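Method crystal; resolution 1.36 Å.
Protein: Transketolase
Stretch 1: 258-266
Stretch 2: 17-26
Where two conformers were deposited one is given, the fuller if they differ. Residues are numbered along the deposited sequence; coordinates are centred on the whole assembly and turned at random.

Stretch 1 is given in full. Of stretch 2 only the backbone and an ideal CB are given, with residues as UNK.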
# COMPACT_ATOMS: atom_id res chain seq x y z
N ALA A 258 -5.13 -25.97 6.36
CA ALA A 258 -5.76 -27.09 5.72
C ALA A 258 -6.53 -27.87 6.76
O ALA A 258 -6.17 -27.87 7.91
CB ALA A 258 -4.72 -27.96 5.08
N PRO A 259 -7.55 -28.61 6.32
CA PRO A 259 -8.32 -29.47 7.24
C PRO A 259 -7.42 -30.41 8.04
O PRO A 259 -6.38 -30.88 7.55
CB PRO A 259 -9.26 -30.23 6.31
CG PRO A 259 -9.42 -29.31 5.11
CD PRO A 259 -8.08 -28.66 4.94
N LEU A 260 -7.83 -30.68 9.28
CA LEU A 260 -7.07 -31.57 10.16
C LEU A 260 -7.08 -33.00 9.68
O LEU A 260 -6.13 -33.76 9.97
CB LEU A 260 -7.64 -31.53 11.58
CG LEU A 260 -7.59 -30.17 12.30
CD1 LEU A 260 -8.28 -30.30 13.64
CD2 LEU A 260 -6.17 -29.67 12.49
N GLY A 261 -8.15 -33.41 9.00
CA GLY A 261 -8.35 -34.81 8.58
C GLY A 261 -9.29 -35.54 9.51
O GLY A 261 -9.33 -35.29 10.71
N GLU A 262 -10.06 -36.47 8.94
CA GLU A 262 -11.10 -37.20 9.67
C GLU A 262 -10.53 -38.01 10.85
O GLU A 262 -11.09 -37.99 11.97
CB GLU A 262 -11.86 -38.12 8.72
CG GLU A 262 -12.69 -37.34 7.70
CD GLU A 262 -13.51 -38.22 6.78
OE1 GLU A 262 -13.57 -39.46 6.98
OE2 GLU A 262 -14.09 -37.65 5.82
N GLU A 263 -9.42 -38.68 10.63
CA GLU A 263 -8.84 -39.53 11.67
C GLU A 263 -8.26 -38.70 12.82
O GLU A 263 -8.41 -39.06 13.99
CB GLU A 263 -7.81 -40.49 11.08
CG GLU A 263 -8.46 -41.57 10.21
CD GLU A 263 -9.59 -42.36 10.93
OE1 GLU A 263 -9.44 -42.70 12.14
OE2 GLU A 263 -10.64 -42.61 10.29
N VAL A 264 -7.64 -37.56 12.49
CA VAL A 264 -7.10 -36.67 13.51
C VAL A 264 -8.23 -36.15 14.38
O VAL A 264 -8.10 -36.09 15.60
CB VAL A 264 -6.31 -35.51 12.88
CG1 VAL A 264 -6.06 -34.38 13.89
CG2 VAL A 264 -4.98 -36.04 12.28
N ILE A 265 -9.33 -35.77 13.74
CA ILE A 265 -10.48 -35.26 14.50
C ILE A 265 -11.09 -36.34 15.40
O ILE A 265 -11.41 -36.06 16.55
CB ILE A 265 -11.54 -34.65 13.57
CG1 ILE A 265 -10.98 -33.39 12.90
CG2 ILE A 265 -12.85 -34.32 14.35
CD1 ILE A 265 -11.85 -32.86 11.73
N LYS A 266 -11.20 -37.56 14.89
CA LYS A 266 -11.72 -38.68 15.72
C LYS A 266 -10.89 -38.87 16.96
O LYS A 266 -11.43 -38.97 18.08
CB LYS A 266 -11.78 -39.99 14.93
CG LYS A 266 -12.91 -40.02 13.92
CD LYS A 266 -12.91 -41.33 13.16
CE LYS A 266 -13.94 -41.35 12.05
NZ LYS A 266 -14.15 -42.75 11.51
N UNK A 17 -15.30 -25.86 15.23
CA UNK A 17 -14.38 -25.25 14.26
C UNK A 17 -13.77 -26.31 13.37
O UNK A 17 -13.73 -26.16 12.13
CB UNK A 17 -13.28 -24.47 14.97
N UNK A 18 -13.29 -27.39 13.95
CA UNK A 18 -12.68 -28.46 13.18
C UNK A 18 -13.67 -29.12 12.23
O UNK A 18 -13.34 -29.39 11.08
CB UNK A 18 -12.09 -29.51 14.12
N UNK A 19 -14.86 -29.38 12.73
CA UNK A 19 -15.90 -30.00 11.91
C UNK A 19 -16.32 -29.11 10.75
O UNK A 19 -16.64 -29.60 9.67
CB UNK A 19 -17.12 -30.33 12.77
N UNK A 20 -16.41 -27.81 10.98
CA UNK A 20 -16.74 -26.84 9.92
C UNK A 20 -15.74 -26.83 8.79
O UNK A 20 -16.07 -26.86 7.66
CB UNK A 20 -16.84 -25.43 10.51
N UNK A 21 -14.49 -26.80 9.16
CA UNK A 21 -13.41 -26.82 8.19
C UNK A 21 -13.38 -28.14 7.44
O UNK A 21 -13.21 -28.19 6.22
CB UNK A 21 -12.07 -26.57 8.88
N UNK A 22 -13.61 -29.24 8.15
CA UNK A 22 -13.54 -30.55 7.53
C UNK A 22 -14.67 -30.74 6.51
O UNK A 22 -14.44 -31.22 5.40
CB UNK A 22 -13.60 -31.64 8.60
N UNK A 23 -15.88 -30.28 6.86
CA UNK A 23 -17.02 -30.40 5.96
C UNK A 23 -16.80 -29.56 4.71
O UNK A 23 -17.14 -29.98 3.60
CB UNK A 23 -18.31 -29.98 6.67
N UNK A 24 -16.23 -28.36 4.88
CA UNK A 24 -15.91 -27.51 3.73
C UNK A 24 -14.73 -28.05 2.92
O UNK A 24 -14.50 -27.61 1.78
CB UNK A 24 -15.60 -26.09 4.20
N UNK A 25 -13.94 -28.95 3.51
CA UNK A 25 -12.64 -29.31 2.93
C UNK A 25 -11.78 -28.09 2.60
O UNK A 25 -11.09 -28.06 1.58
CB UNK A 25 -12.85 -30.14 1.66
N UNK A 26 -11.84 -27.08 3.45
CA UNK A 26 -11.19 -25.81 3.19
C UNK A 26 -11.21 -25.00 4.48
O UNK A 26 -12.20 -25.04 5.19
CB UNK A 26 -11.87 -25.06 2.05

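Stretch 2 runs as a helix through position 24 and lies nearly antiparallel to the first turn of a helix that starts at Glu262 and continues beyond the stretch. Position 17 finds nothing of stretch 1 within reach of its CB, so this contact sets no rule there; the residue is Ser17, whose OG is bonded elsewhere in the structure.

Position 18 is tightly framed. Its CB points toward stretch 1, 3.9 Å from Leu260 CD1 and 4.1 Å from Ile265 CD1, which favours something small and apolar. Ala18 fits, and its methyl packs against both tips.

At position 19 CB points away, and only a side chain that turns back could touch Ile265; many types would do. Asp19 brings OD1 to 3.8 Å from Ile265 CG2, while both carboxylate oxygens are bonded elsewhere in the structure. Position 20 is out of reach and unconstrained from here; it holds Met20, as selenomethionine.

Position 21 points toward stretch 1, but its CB is still 5.0 Å from Pro259 CA, leaving room for a modest apolar side chain such as valine, leucine or isoleucine. Val21 takes the t rotamer and sets CG1 3.7 Å from Pro259 CA and 4.0 Å from Pro259 CG.

Position 22 is the most demanding. CB leaves sideways, 3.8 Å from Ile265 CD1, yet a longer side chain could reach the start of the facing helix, where the amide of the N-cap residue Gly261 offers a donor and Glu262 a carboxylate. An acceptor is wanted, and a donor beside it would be useful: glutamine suits well, glutamate would supply the acceptor alone. Gln22 (chi1 t, chi2 p) accepts a hydrogen bond from Gly261 N to OE1 at 2.9 Å. One water donates to Gln22 OE1 and Ala18 O and accepts from Leu260 N; another accepts from Gln22 NE2 and donates to Glu262 OE2. The same oxygen, OE1, also touches the proline ring, Pro259 CB lying 3.4 Å from Gln22 OE1.

Positions 23 and 24 have no partner in stretch 1, leaving the choice free on this evidence; they are Lys23 and Ala24.

Position 25 has phi/psi of 50/38 in a Schellman motif, a positive phi that glycine takes most easily and asparagine tolerates well. CB points away, 4.9 Å from Pro259 CG. Asn25 swings its end nearer, OD1 lying 3.6 Å from Pro259 CG.

Position 26 is extended with CB away, and many side chains would serve. It is Ser26, whose closest contact is through the backbone, Ser26 N lying 3.7 Å from Pro259 CG.

Stretch 2, residues 17-26: SADMVQKANS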
# COMPACT_ATOMS: atom_id res chain seq x y z
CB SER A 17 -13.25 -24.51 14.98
OG SER A 17 -13.74 -23.42 15.77
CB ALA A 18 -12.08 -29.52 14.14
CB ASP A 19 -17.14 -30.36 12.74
CG ASP A 19 -16.91 -31.49 13.76
OD1 ASP A 19 -15.93 -32.26 13.62
OD2 ASP A 19 -17.75 -31.68 14.68
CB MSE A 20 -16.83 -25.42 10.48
CG MSE A 20 -17.97 -25.21 11.33
SE MSE A 20 -17.84 -23.57 12.40
CE MSE A 20 -17.65 -22.61 10.92
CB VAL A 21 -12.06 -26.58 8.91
CG1 VAL A 21 -10.85 -26.85 7.97
CG2 VAL A 21 -12.02 -25.15 9.43
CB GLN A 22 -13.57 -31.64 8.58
CG GLN A 22 -13.11 -32.99 8.12
CD GLN A 22 -11.66 -32.98 7.71
OE1 GLN A 22 -10.83 -32.38 8.39
NE2 GLN A 22 -11.34 -33.64 6.59
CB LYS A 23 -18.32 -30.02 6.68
CG LYS A 23 -19.59 -30.24 5.83
CD LYS A 23 -20.84 -30.04 6.70
CE LYS A 23 -22.13 -30.31 5.92
NZ LYS A 23 -22.37 -29.39 4.76
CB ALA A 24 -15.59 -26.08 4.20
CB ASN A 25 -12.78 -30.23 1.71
CG ASN A 25 -11.50 -31.00 1.41
OD1 ASN A 25 -10.66 -31.21 2.28
ND2 ASN A 25 -11.34 -31.40 0.15
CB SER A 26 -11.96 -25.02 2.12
OG SER A 26 -11.33 -23.75 1.91
O HOH W 1 -10.63 -29.97 9.85
O HOH W 2 -13.33 -35.18 4.93
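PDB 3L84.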